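Local coordinates for EGF family domain-containing protein (Toxoplasma gondii, PDB 4Z80) that probably serves in host-cell invasion as AMA4, an apical membrane antigen whose ectodomain binds a RON2-like partner at the moving junction, at residues 23-28 and 54-59; 435-440 and 462-467; 105-110 and 302-307. All coordinates share one frame; numbering follows the deposited sequence.

Contact 1: 23-28 and 54-59; sequences KNHVDL and VGVYVG
A single water joins the edge of a buried histidine ring to a backbone carbonyl where the link between helix 21-24 and strand 27-30 meets the loop between strands 43-51 and 60-62. The water sits in the ring plane 2.9 Å from His25 NE2 and gives a proton to Gly55 O at 2.7 Å, while NE2 and Gly55 O themselves stay 3.7 Å apart. His25, the centre of an inverse gamma turn, has CG anti to its backbone N (chi1 -168°), which carries the imidazole toward 54-59. There the CD2 corner meets Val54 O edge-on at 3.3 Å, and Val56 CG2 lies obliquely 3.7 Å from CD2. The one direct hydrogen bond is between backbones: Val54 N gives its proton to His25 O at 3.1 Å, nearly along the C=O axis. Beside it Val54 CG2 presses on Val26 C and Asp27 N, 3.4 Å from the latter. The carboxylate of Asp27 turns to Ser61 and Arg50. Since His25 ND1 bonds to the backbone N of Cys95, it probably acts as acceptor; a neutral imidazole with its proton on NE2, donating to the water, would fit that pattern, with both ring nitrogens satisfied although buried.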
ATOM      1  N   LYS A  23      17.024   6.752   7.644  1.00 12.09           N
ATOM      2  CA  LYS A  23      16.760   8.180   7.816  1.00 14.03           C
ATOM      3  C   LYS A  23      15.499   8.637   7.074  1.00 13.24           C
ATOM      4  O   LYS A  23      14.785   9.522   7.546  1.00 13.76           O
ATOM      5  CB  LYS A  23      17.965   8.997   7.338  1.00 14.36           C
ATOM      6  CG  LYS A  23      17.858  10.499   7.615  1.00 15.81           C
ATOM      7  CD  LYS A  23      19.125  11.215   7.195  1.00 19.69           C
ATOM      8  CE  LYS A  23      19.170  12.640   7.724  1.00 25.58           C
ATOM      9  NZ  LYS A  23      18.237  13.550   7.008  1.00 29.55           N
ATOM     10  N   ASN A  24      15.225   8.035   5.918  1.00 12.27           N
ATOM     11  CA  ASN A  24      14.204   8.556   5.010  1.00 12.44           C
ATOM     12  C   ASN A  24      12.923   7.732   4.927  1.00 13.13           C
ATOM     13  O   ASN A  24      11.893   8.256   4.534  1.00 12.35           O
ATOM     14  CB  ASN A  24      14.816   8.706   3.617  1.00 11.44           C
ATOM     15  CG  ASN A  24      15.930   9.734   3.600  1.00 14.47           C
ATOM     16  OD1 ASN A  24      15.996  10.595   4.477  1.00 16.40           O
ATOM     17  ND2 ASN A  24      16.811   9.644   2.625  1.00 13.24           N
ATOM     18  N   HIS A  25      12.985   6.463   5.324  1.00 11.53           N
ATOM     19  CA  HIS A  25      11.801   5.616   5.370  1.00  9.73           C
ATOM     20  C   HIS A  25      11.109   5.864   6.702  1.00 12.28           C
ATOM     21  O   HIS A  25      11.201   5.071   7.650  1.00 12.78           O
ATOM     22  CB  HIS A  25      12.178   4.147   5.190  1.00 13.02           C
ATOM     23  CG  HIS A  25      11.014   3.245   4.935  1.00 10.61           C
ATOM     24  ND1 HIS A  25      10.163   3.417   3.864  1.00 12.77           N
ATOM     25  CD2 HIS A  25      10.579   2.141   5.586  1.00 12.01           C
ATOM     26  CE1 HIS A  25       9.245   2.471   3.876  1.00 11.12           C
ATOM     27  NE2 HIS A  25       9.476   1.679   4.908  1.00 11.78           N
ATOM     28  N   VAL A  26      10.412   6.990   6.762  1.00 12.84           N
ATOM     29  CA  VAL A  26       9.913   7.511   8.014  1.00 11.99           C
ATOM     30  C   VAL A  26       8.416   7.292   8.164  1.00 12.76           C
ATOM     31  O   VAL A  26       7.727   6.870   7.233  1.00 13.02           O
ATOM     32  CB  VAL A  26      10.218   9.016   8.147  1.00 13.36           C
ATOM     33  CG1 VAL A  26      11.707   9.270   8.019  1.00 15.56           C
ATOM     34  CG2 VAL A  26       9.467   9.827   7.104  1.00 14.37           C
ATOM     35  N   ASP A  27       7.935   7.584   9.363  1.00 13.37           N
ATOM     36  CA  ASP A  27       6.519   7.572   9.672  1.00 12.24           C
ATOM     37  C   ASP A  27       6.045   9.006   9.660  1.00 16.01           C
ATOM     38  O   ASP A  27       6.324   9.752  10.594  1.00 18.45           O
ATOM     39  CB  ASP A  27       6.268   6.937  11.043  1.00 14.30           C
ATOM     40  CG  ASP A  27       4.793   6.877  11.404  1.00 17.36           C
ATOM     41  OD1 ASP A  27       3.979   6.478  10.546  1.00 16.25           O
ATOM     42  OD2 ASP A  27       4.451   7.213  12.558  1.00 18.28           O
ATOM     43  N   LEU A  28       5.377   9.416   8.591  1.00 15.22           N
ATOM     44  CA  LEU A  28       4.882  10.778   8.528  1.00 18.28           C
ATOM     45  C   LEU A  28       3.371  10.810   8.578  1.00 14.46           C
ATOM     46  O   LEU A  28       2.687   9.825   8.273  1.00 15.47           O
ATOM     47  CB  LEU A  28       5.388  11.492   7.272  1.00 18.84           C
ATOM     48  CG  LEU A  28       4.871  11.100   5.886  1.00 17.84           C
ATOM     49  CD1 LEU A  28       3.516  11.723   5.546  1.00 15.66           C
ATOM     50  CD2 LEU A  28       5.889  11.510   4.827  1.00 18.19           C
ATOM     51  N   VAL A  54      11.254   3.215  10.092  1.00 12.27           N
ATOM     52  CA  VAL A  54      10.070   2.357  10.033  1.00 10.64           C
ATOM     53  C   VAL A  54      10.464   1.010   9.427  1.00 10.99           C
ATOM     54  O   VAL A  54      11.313   0.946   8.541  1.00 11.71           O
ATOM     55  CB  VAL A  54       8.940   3.018   9.201  1.00 12.99           C
ATOM     56  CG1 VAL A  54       7.770   2.054   8.958  1.00 11.07           C
ATOM     57  CG2 VAL A  54       8.444   4.271   9.903  1.00 12.72           C
ATOM     58  N   GLY A  55       9.850  -0.071   9.896  1.00 11.18           N
ATOM     59  CA  GLY A  55      10.151  -1.389   9.356  1.00 10.32           C
ATOM     60  C   GLY A  55       9.900  -1.483   7.852  1.00 10.02           C
ATOM     61  O   GLY A  55       8.867  -1.032   7.363  1.00 12.65           O
ATOM     62  N   VAL A  56      10.844  -2.072   7.125  1.00  9.56           N
ATOM     63  CA  VAL A  56      10.746  -2.212   5.668  1.00 10.98           C
ATOM     64  C   VAL A  56      10.002  -3.493   5.269  1.00 11.60           C
ATOM     65  O   VAL A  56       9.118  -3.475   4.410  1.00 11.10           O
ATOM     66  CB  VAL A  56      12.163  -2.190   5.025  1.00 10.88           C
ATOM     67  CG1 VAL A  56      12.142  -2.607   3.544  1.00  9.32           C
ATOM     68  CG2 VAL A  56      12.779  -0.813   5.183  1.00 10.21           C
ATOM     69  N   TYR A  57      10.354  -4.612   5.889  1.00 10.63           N
ATOM     70  CA  TYR A  57       9.669  -5.863   5.625  1.00  9.80           C
ATOM     71  C   TYR A  57       8.213  -5.738   6.056  1.00  9.52           C
ATOM     72  O   TYR A  57       7.291  -6.044   5.303  1.00 10.26           O
ATOM     73  CB  TYR A  57      10.376  -7.007   6.364  1.00  9.30           C
ATOM     74  CG  TYR A  57       9.915  -8.399   6.013  1.00  9.96           C
ATOM     75  CD1 TYR A  57      10.121  -8.927   4.737  1.00 10.64           C
ATOM     76  CD2 TYR A  57       9.311  -9.211   6.960  1.00 12.13           C
ATOM     77  CE1 TYR A  57       9.712 -10.217   4.417  1.00 12.22           C
ATOM     78  CE2 TYR A  57       8.911 -10.500   6.646  1.00  9.75           C
ATOM     79  CZ  TYR A  57       9.121 -10.999   5.383  1.00 11.72           C
ATOM     80  OH  TYR A  57       8.711 -12.284   5.087  1.00 15.16           O
ATOM     81  N   VAL A  58       8.036  -5.291   7.295  1.00  9.28           N
ATOM     82  CA  VAL A  58       6.736  -5.009   7.882  1.00 10.58           C
ATOM     83  C   VAL A  58       6.822  -3.642   8.560  1.00 10.54           C
ATOM     84  O   VAL A  58       7.655  -3.454   9.452  1.00 10.02           O
ATOM     85  CB  VAL A  58       6.343  -6.086   8.913  1.00 10.79           C
ATOM     86  CG1 VAL A  58       5.092  -5.666   9.682  1.00 11.89           C
ATOM     87  CG2 VAL A  58       6.131  -7.404   8.216  1.00 11.83           C
ATOM     88  N   GLY A  59       5.985  -2.695   8.131  1.00 11.37           N
ATOM     89  CA  GLY A  59       6.013  -1.342   8.661  1.00  9.53           C
ATOM     90  C   GLY A  59       4.697  -0.947   9.285  1.00 10.96           C
ATOM     91  O   GLY A  59       3.657  -1.041   8.642  1.00 10.25           O
TER
HETATM   92  O   HOH W   1       7.266  -0.201   5.400  1.00 12.36           O

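Contact 2: 435-440 and 462-467; sequences ECLIHS and SIAVLP
A single beta bridge, Leu437 with Val465, attaches the chain that follows a short 3-10 turn to strand 436-440, an outer strand of a three-stranded antiparallel sheet. Two backbone hydrogen bonds hold it, both on Leu437. Its N donates to Ala464 O at 2.9 Å from above the carbonyl plane, whereas its O receives Leu466 N at 3.1 Å almost along the C=O axis. The same oxygen also takes a CA-H...O contact from Val465 CA, at 3.2 Å, so two neighbouring donors converge on it. Beyond the bridge a water replaces the direct bond, accepting from His439 N and donating to Leu466 O, 2.8 Å away. Apolar groups flank the bridge. With CG anti to its carbonyl carbon (chi1 -63°), Leu437 brings CD1 to within 3.8 Å of Ala464 CB, while Val465 CG1 lies alongside the strand, 4.1 Å from His439 N. Leu466 CD1 reaches Cys436 CB at 4.2 Å, next to the disulfide that ties Cys436 to Cys364. At Glu435 and Cys436 a classic beta bulge faces Gly356 on strand 353-359, the sheet's middle strand. From helix 8-16, Tyr15 and Met16 pack on Ala464 and Arg12 on Leu466, and 462-467 runs from strand 436-440 to Cys364 of strand 363-366, whose backbone bonds to Pro467.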
ATOM      1  N   GLU A 435      27.906   5.824   0.871  1.00 13.00           N
ATOM      2  CA  GLU A 435      28.264   7.178   0.447  1.00 14.39           C
ATOM      3  C   GLU A 435      28.744   7.217  -0.999  1.00 14.26           C
ATOM      4  O   GLU A 435      28.879   8.288  -1.578  1.00 14.96           O
ATOM      5  CB  GLU A 435      29.358   7.752   1.342  1.00 14.44           C
ATOM      6  CG  GLU A 435      29.009   7.772   2.812  1.00 17.32           C
ATOM      7  CD  GLU A 435      30.223   8.015   3.693  1.00 20.60           C
ATOM      8  OE1 GLU A 435      31.342   8.169   3.156  1.00 19.56           O
ATOM      9  OE2 GLU A 435      30.060   8.031   4.932  1.00 24.81           O
ATOM     10  N   CYS A 436      29.048   6.052  -1.555  1.00 14.48           N
ATOM     11  CA  CYS A 436      29.552   5.956  -2.916  1.00 14.31           C
ATOM     12  C   CYS A 436      29.428   4.536  -3.435  1.00 16.15           C
ATOM     13  O   CYS A 436      29.056   3.621  -2.700  1.00 15.03           O
ATOM     14  CB  CYS A 436      31.014   6.415  -2.995  1.00 17.84           C
ATOM     15  SG  CYS A 436      32.159   5.558  -1.844  1.00 19.95           S
ATOM     16  N   LEU A 437      29.732   4.366  -4.717  1.00 14.84           N
ATOM     17  CA  LEU A 437      29.688   3.069  -5.370  1.00 13.56           C
ATOM     18  C   LEU A 437      30.990   2.805  -6.113  1.00 17.03           C
ATOM     19  O   LEU A 437      31.625   3.729  -6.627  1.00 16.26           O
ATOM     20  CB  LEU A 437      28.502   2.995  -6.338  1.00 14.91           C
ATOM     21  CG  LEU A 437      27.123   3.114  -5.694  1.00 16.59           C
ATOM     22  CD1 LEU A 437      26.068   3.403  -6.751  1.00 15.27           C
ATOM     23  CD2 LEU A 437      26.784   1.846  -4.932  1.00 15.25           C
ATOM     24  N   ILE A 438      31.384   1.539  -6.152  1.00 15.12           N
ATOM     25  CA  ILE A 438      32.559   1.094  -6.888  1.00 15.34           C
ATOM     26  C   ILE A 438      32.098   0.257  -8.065  1.00 14.53           C
ATOM     27  O   ILE A 438      31.311  -0.663  -7.886  1.00 14.92           O
ATOM     28  CB  ILE A 438      33.499   0.235  -6.010  1.00 17.01           C
ATOM     29  CG1 ILE A 438      33.958   1.015  -4.780  1.00 20.50           C
ATOM     30  CG2 ILE A 438      34.700  -0.264  -6.809  1.00 19.62           C
ATOM     31  CD1 ILE A 438      34.572   0.129  -3.706  1.00 21.18           C
ATOM     32  N   HIS A 439      32.595   0.547  -9.263  1.00 15.33           N
ATOM     33  CA  HIS A 439      32.236  -0.252 -10.424  1.00 16.05           C
ATOM     34  C   HIS A 439      32.924  -1.608 -10.407  1.00 15.43           C
ATOM     35  O   HIS A 439      34.101  -1.719 -10.052  1.00 20.10           O
ATOM     36  CB  HIS A 439      32.601   0.475 -11.722  1.00 19.52           C
ATOM     37  CG  HIS A 439      32.146  -0.242 -12.953  1.00 24.49           C
ATOM     38  ND1 HIS A 439      32.954  -1.117 -13.647  1.00 30.96           N
ATOM     39  CD2 HIS A 439      30.954  -0.237 -13.598  1.00 23.10           C
ATOM     40  CE1 HIS A 439      32.285  -1.610 -14.674  1.00 28.70           C
ATOM     41  NE2 HIS A 439      31.069  -1.088 -14.669  1.00 29.45           N
ATOM     42  N   SER A 440      32.187  -2.638 -10.801  1.00 15.37           N
ATOM     43  CA  SER A 440      32.754  -3.958 -10.990  1.00 16.01           C
ATOM     44  C   SER A 440      31.966  -4.744 -12.017  1.00 15.34           C
ATOM     45  O   SER A 440      30.736  -4.666 -12.061  1.00 18.69           O
ATOM     46  CB  SER A 440      32.783  -4.739  -9.681  1.00 19.72           C
ATOM     47  OG  SER A 440      33.110  -6.098  -9.936  1.00 19.58           O
ATOM     48  N   SER A 462      26.148   8.254 -12.420  1.00 13.88           N
ATOM     49  CA  SER A 462      27.605   8.152 -12.381  1.00 13.88           C
ATOM     50  C   SER A 462      28.248   9.070 -11.327  1.00 15.66           C
ATOM     51  O   SER A 462      29.399   8.854 -10.948  1.00 15.66           O
ATOM     52  CB  SER A 462      28.195   8.455 -13.767  1.00 15.91           C
ATOM     53  OG  SER A 462      27.859   9.755 -14.203  1.00 17.06           O
ATOM     54  N   ILE A 463      27.513  10.070 -10.845  1.00 14.95           N
ATOM     55  CA  ILE A 463      28.004  10.917  -9.758  1.00 15.52           C
ATOM     56  C   ILE A 463      28.370  10.092  -8.517  1.00 16.91           C
ATOM     57  O   ILE A 463      29.236  10.482  -7.730  1.00 18.60           O
ATOM     58  CB  ILE A 463      26.960  11.984  -9.371  1.00 14.82           C
ATOM     59  CG1 ILE A 463      27.556  13.050  -8.438  1.00 20.37           C
ATOM     60  CG2 ILE A 463      25.747  11.363  -8.694  1.00 18.08           C
ATOM     61  CD1 ILE A 463      28.761  13.783  -9.001  1.00 20.87           C
ATOM     62  N   ALA A 464      27.726   8.941  -8.366  1.00 15.86           N
ATOM     63  CA  ALA A 464      27.955   8.069  -7.203  1.00 17.93           C
ATOM     64  C   ALA A 464      29.261   7.288  -7.252  1.00 20.04           C
ATOM     65  O   ALA A 464      29.768   6.858  -6.216  1.00 16.92           O
ATOM     66  CB  ALA A 464      26.811   7.100  -7.069  1.00 16.22           C
ATOM     67  N   VAL A 465      29.802   7.092  -8.451  1.00 15.05           N
ATOM     68  CA  VAL A 465      30.871   6.135  -8.665  1.00 16.13           C
ATOM     69  C   VAL A 465      32.244   6.791  -8.531  1.00 23.04           C
ATOM     70  O   VAL A 465      32.511   7.839  -9.123  1.00 20.40           O
ATOM     71  CB  VAL A 465      30.710   5.459 -10.045  1.00 18.63           C
ATOM     72  CG1 VAL A 465      31.836   4.487 -10.313  1.00 20.51           C
ATOM     73  CG2 VAL A 465      29.377   4.726 -10.121  1.00 21.09           C
ATOM     74  N   LEU A 466      33.094   6.179  -7.712  1.00 17.87           N
ATOM     75  CA  LEU A 466      34.477   6.620  -7.529  1.00 17.27           C
ATOM     76  C   LEU A 466      35.412   5.435  -7.708  1.00 20.10           C
ATOM     77  O   LEU A 466      35.017   4.289  -7.496  1.00 18.74           O
ATOM     78  CB  LEU A 466      34.688   7.242  -6.144  1.00 18.22           C
ATOM     79  CG  LEU A 466      34.009   8.574  -5.864  1.00 18.49           C
ATOM     80  CD1 LEU A 466      34.134   8.933  -4.387  1.00 23.20           C
ATOM     81  CD2 LEU A 466      34.597   9.676  -6.731  1.00 24.93           C
ATOM     82  N   PRO A 467      36.669   5.702  -8.098  1.00 18.92           N
ATOM     83  CA  PRO A 467      37.655   4.619  -8.152  1.00 21.24           C
ATOM     84  C   PRO A 467      37.876   4.012  -6.771  1.00 18.88           C
ATOM     85  O   PRO A 467      37.796   4.729  -5.767  1.00 20.44           O
ATOM     86  CB  PRO A 467      38.924   5.313  -8.667  1.00 23.57           C
ATOM     87  CG  PRO A 467      38.717   6.767  -8.388  1.00 27.10           C
ATOM     88  CD  PRO A 467      37.244   7.005  -8.466  1.00 22.73           C
TER
HETATM   89  O   HOH W   2      34.825   2.415  -9.521  1.00 17.85           O

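Contact 3: 105-110 and 302-307; sequences TKRDGS and STCAEL. With SO4 (sulfate ion), chain I.
Glu306 OE1 takes the backbone N-H of Arg107 in a nearly straight bond, 2.8 Å long with 176° at the hydrogen, using its anti lone pair. The carboxylate stacks over one face of the Arg107 guanidinium, the two planes 16° apart and Glu306 CD offset toward the rim; the opposite charges probably favour the stack, although no guanidinium N-H points at OE1. At the guanidinium edge NH2 donates in plane to Cys304 O at 2.9 Å, and Ser302 O lies over the opposite face. Arg107 starts with CG anti to its N (chi1 -164°) and bends at chi3; the N-H of NE goes to Ser301 O, and Cys304 SG lies 3.5 Å from NE. Lys106 crosses Glu306 obliquely, its CB 3.5 Å from OE1, and its NZ reaches sulfate O2 at 2.9 Å; the sulfate, probably from the crystallisation liquor, is also held by Arg111. One water donates to Glu306 OE1 and takes a weak bond from Asp108 N; another spans Thr105 O and Leu307 N. Leu307 CD2 packs against the Thr105 backbone, 3.9 Å from its N. The disulfide Cys304-Cys317 ties the 302-307 loop to the chain just before strand 318-321. A type I beta turn from Lys106 to Gly109 presents these donors, Lys106 O receiving both Gly109 N and Thr105 OG1, and an Asx turn overlaps its end, Asp108 OD1 accepting from Ser110 N and OG.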
ATOM      1  N   THR A 105      -0.022 -17.699   2.404  1.00 10.73           N
ATOM      2  CA  THR A 105       0.875 -18.838   2.568  1.00 10.90           C
ATOM      3  C   THR A 105       0.357 -19.836   3.598  1.00 11.04           C
ATOM      4  O   THR A 105      -0.628 -19.591   4.295  1.00 12.15           O
ATOM      5  CB  THR A 105       2.290 -18.373   3.017  1.00 11.74           C
ATOM      6  OG1 THR A 105       2.236 -17.916   4.373  1.00 14.11           O
ATOM      7  CG2 THR A 105       2.806 -17.239   2.148  1.00 12.05           C
ATOM      8  N   LYS A 106       1.046 -20.967   3.700  1.00 11.10           N
ATOM      9  CA  LYS A 106       0.904 -21.804   4.878  1.00 11.79           C
ATOM     10  C   LYS A 106       1.698 -21.155   6.007  1.00 11.59           C
ATOM     11  O   LYS A 106       2.437 -20.193   5.787  1.00 13.63           O
ATOM     12  CB  LYS A 106       1.374 -23.224   4.591  1.00 12.91           C
ATOM     13  CG  LYS A 106       0.485 -23.900   3.568  1.00 15.28           C
ATOM     14  CD  LYS A 106       0.660 -25.390   3.545  1.00 24.54           C
ATOM     15  CE  LYS A 106       0.105 -26.030   4.808  1.00 24.04           C
ATOM     16  NZ  LYS A 106       0.209 -27.508   4.770  1.00 32.89           N
ATOM     17  N   ARG A 107       1.545 -21.674   7.217  1.00 14.35           N
ATOM     18  CA  ARG A 107       2.178 -21.060   8.377  1.00 13.56           C
ATOM     19  C   ARG A 107       3.703 -21.082   8.286  1.00 13.12           C
ATOM     20  O   ARG A 107       4.371 -20.245   8.893  1.00 13.11           O
ATOM     21  CB  ARG A 107       1.711 -21.764   9.652  1.00 13.83           C
ATOM     22  CG  ARG A 107       1.995 -20.992  10.926  1.00 16.33           C
ATOM     23  CD  ARG A 107       1.251 -21.573  12.122  1.00 17.52           C
ATOM     24  NE  ARG A 107      -0.189 -21.528  11.907  1.00 16.37           N
ATOM     25  CZ  ARG A 107      -0.988 -22.583  11.776  1.00 18.93           C
ATOM     26  NH1 ARG A 107      -0.523 -23.824  11.869  1.00 24.19           N
ATOM     27  NH2 ARG A 107      -2.276 -22.394  11.558  1.00 17.93           N
ATOM     28  N   ASP A 108       4.254 -22.029   7.529  1.00 12.72           N
ATOM     29  CA  ASP A 108       5.696 -22.091   7.339  1.00 12.53           C
ATOM     30  C   ASP A 108       6.161 -21.334   6.095  1.00 13.01           C
ATOM     31  O   ASP A 108       7.316 -21.438   5.686  1.00 13.50           O
ATOM     32  CB  ASP A 108       6.166 -23.554   7.283  1.00 13.51           C
ATOM     33  CG  ASP A 108       5.619 -24.319   6.092  1.00 19.94           C
ATOM     34  OD1 ASP A 108       4.828 -23.749   5.312  1.00 15.93           O
ATOM     35  OD2 ASP A 108       5.974 -25.512   5.947  1.00 21.57           O
ATOM     36  N   GLY A 109       5.265 -20.550   5.499  1.00 12.09           N
ATOM     37  CA  GLY A 109       5.620 -19.762   4.330  1.00 12.58           C
ATOM     38  C   GLY A 109       5.511 -20.488   2.996  1.00 13.84           C
ATOM     39  O   GLY A 109       5.717 -19.869   1.951  1.00 14.08           O
ATOM     40  N   SER A 110       5.195 -21.782   3.022  1.00 11.57           N
ATOM     41  CA  SER A 110       5.131 -22.587   1.805  1.00 13.00           C
ATOM     42  C   SER A 110       3.813 -22.402   1.062  1.00 11.59           C
ATOM     43  O   SER A 110       2.856 -21.840   1.597  1.00 12.62           O
ATOM     44  CB  SER A 110       5.346 -24.082   2.126  1.00 13.45           C
ATOM     45  OG  SER A 110       4.277 -24.648   2.857  1.00 15.26           O
ATOM     46  N   SER A 302      -0.436 -19.449  15.447  1.00 12.84           N
ATOM     47  CA  SER A 302      -1.060 -20.760  15.424  1.00 13.34           C
ATOM     48  C   SER A 302      -2.534 -20.698  15.037  1.00 14.96           C
ATOM     49  O   SER A 302      -3.100 -21.696  14.601  1.00 18.40           O
ATOM     50  CB  SER A 302      -0.927 -21.429  16.787  1.00 16.13           C
ATOM     51  OG  SER A 302      -1.556 -20.658  17.779  1.00 19.20           O
ATOM     52  N   THR A 303      -3.140 -19.523  15.188  1.00 14.05           N
ATOM     53  CA  THR A 303      -4.546 -19.330  14.857  1.00 15.62           C
ATOM     54  C   THR A 303      -4.785 -18.858  13.426  1.00 15.92           C
ATOM     55  O   THR A 303      -5.937 -18.715  13.019  1.00 15.75           O
ATOM     56  CB  THR A 303      -5.190 -18.296  15.788  1.00 15.91           C
ATOM     57  OG1 THR A 303      -4.445 -17.077  15.724  1.00 20.10           O
ATOM     58  CG2 THR A 303      -5.218 -18.803  17.223  1.00 21.96           C
ATOM     59  N   CYS A 304      -3.725 -18.609  12.663  1.00 12.56           N
ATOM     60  CA  CYS A 304      -3.911 -18.084  11.311  1.00 13.40           C
ATOM     61  C   CYS A 304      -4.484 -19.184  10.418  1.00 14.33           C
ATOM     62  O   CYS A 304      -4.170 -20.364  10.584  1.00 16.18           O
ATOM     63  CB  CYS A 304      -2.607 -17.515  10.732  1.00 12.82           C
ATOM     64  SG  CYS A 304      -1.297 -18.683  10.236  1.00 19.16           S
ATOM     65  N   ALA A 305      -5.346 -18.786   9.488  1.00 13.25           N
ATOM     66  CA  ALA A 305      -5.941 -19.717   8.538  1.00 14.10           C
ATOM     67  C   ALA A 305      -5.004 -19.958   7.363  1.00 12.99           C
ATOM     68  O   ALA A 305      -4.561 -19.014   6.714  1.00 13.49           O
ATOM     69  CB  ALA A 305      -7.286 -19.185   8.046  1.00 14.79           C
ATOM     70  N   GLU A 306      -4.704 -21.223   7.090  1.00 13.92           N
ATOM     71  CA  GLU A 306      -3.798 -21.574   6.005  1.00 12.47           C
ATOM     72  C   GLU A 306      -4.538 -21.734   4.677  1.00 14.25           C
ATOM     73  O   GLU A 306      -5.120 -22.789   4.402  1.00 14.26           O
ATOM     74  CB  GLU A 306      -3.040 -22.861   6.328  1.00 13.68           C
ATOM     75  CG  GLU A 306      -2.120 -22.755   7.540  1.00 14.27           C
ATOM     76  CD  GLU A 306      -1.286 -24.014   7.746  1.00 17.29           C
ATOM     77  OE1 GLU A 306      -0.043 -23.930   7.667  1.00 14.88           O
ATOM     78  OE2 GLU A 306      -1.879 -25.091   7.985  1.00 21.59           O
ATOM     79  N   LEU A 307      -4.497 -20.658   3.883  1.00 13.18           N
ATOM     80  CA  LEU A 307      -4.986 -20.578   2.494  1.00 13.18           C
ATOM     81  C   LEU A 307      -6.510 -20.603   2.328  1.00 13.06           C
ATOM     82  O   LEU A 307      -7.042 -19.830   1.531  1.00 14.40           O
ATOM     83  CB  LEU A 307      -4.362 -21.687   1.641  1.00 12.10           C
ATOM     84  CG  LEU A 307      -2.838 -21.602   1.452  1.00 14.73           C
ATOM     85  CD1 LEU A 307      -2.322 -22.782   0.636  1.00 15.47           C
ATOM     86  CD2 LEU A 307      -2.417 -20.287   0.795  1.00 16.11           C
TER
HETATM   87  S   SO4 I 605       1.411 -30.152   2.782  1.00 30.63           S
HETATM   88  O1  SO4 I 605       1.717 -30.452   4.179  1.00 33.97           O
HETATM   89  O2  SO4 I 605       1.545 -28.714   2.544  1.00 27.91           O
HETATM   90  O3  SO4 I 605       0.037 -30.582   2.502  1.00 24.31           O
HETATM   91  O4  SO4 I 605       2.352 -30.847   1.903  1.00 27.90           O
HETATM   92  O   HOH W   3      -3.035 -18.234   3.747  1.00 12.19           O
HETATM   93  O   HOH W   4       2.672 -24.859   7.869  1.00 20.35           O

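In the fold
The three contacts are separate: contacts 1 and 2 have centres about 26 Å apart and nearest atoms about 11 Å apart, while contact 3 lies about 26 Å between centres from contact 1, with nearest atoms about 8 Å apart, and about 43 Å between centres from contact 2. Contact 1 is the most central, about 12 Å from the centre of the chain, and is wholly buried; contact 2, at about 30 Å, and contact 3, at about 21 Å, are only partly so. The chain closes contact 1 first, then contact 3 over its 191 intervening residues, and contact 2 last. None is touched by the second protein chain of the assembly; all three are thus contacts within the AMA4 chain, and the sulfate belongs to contact 3 alone.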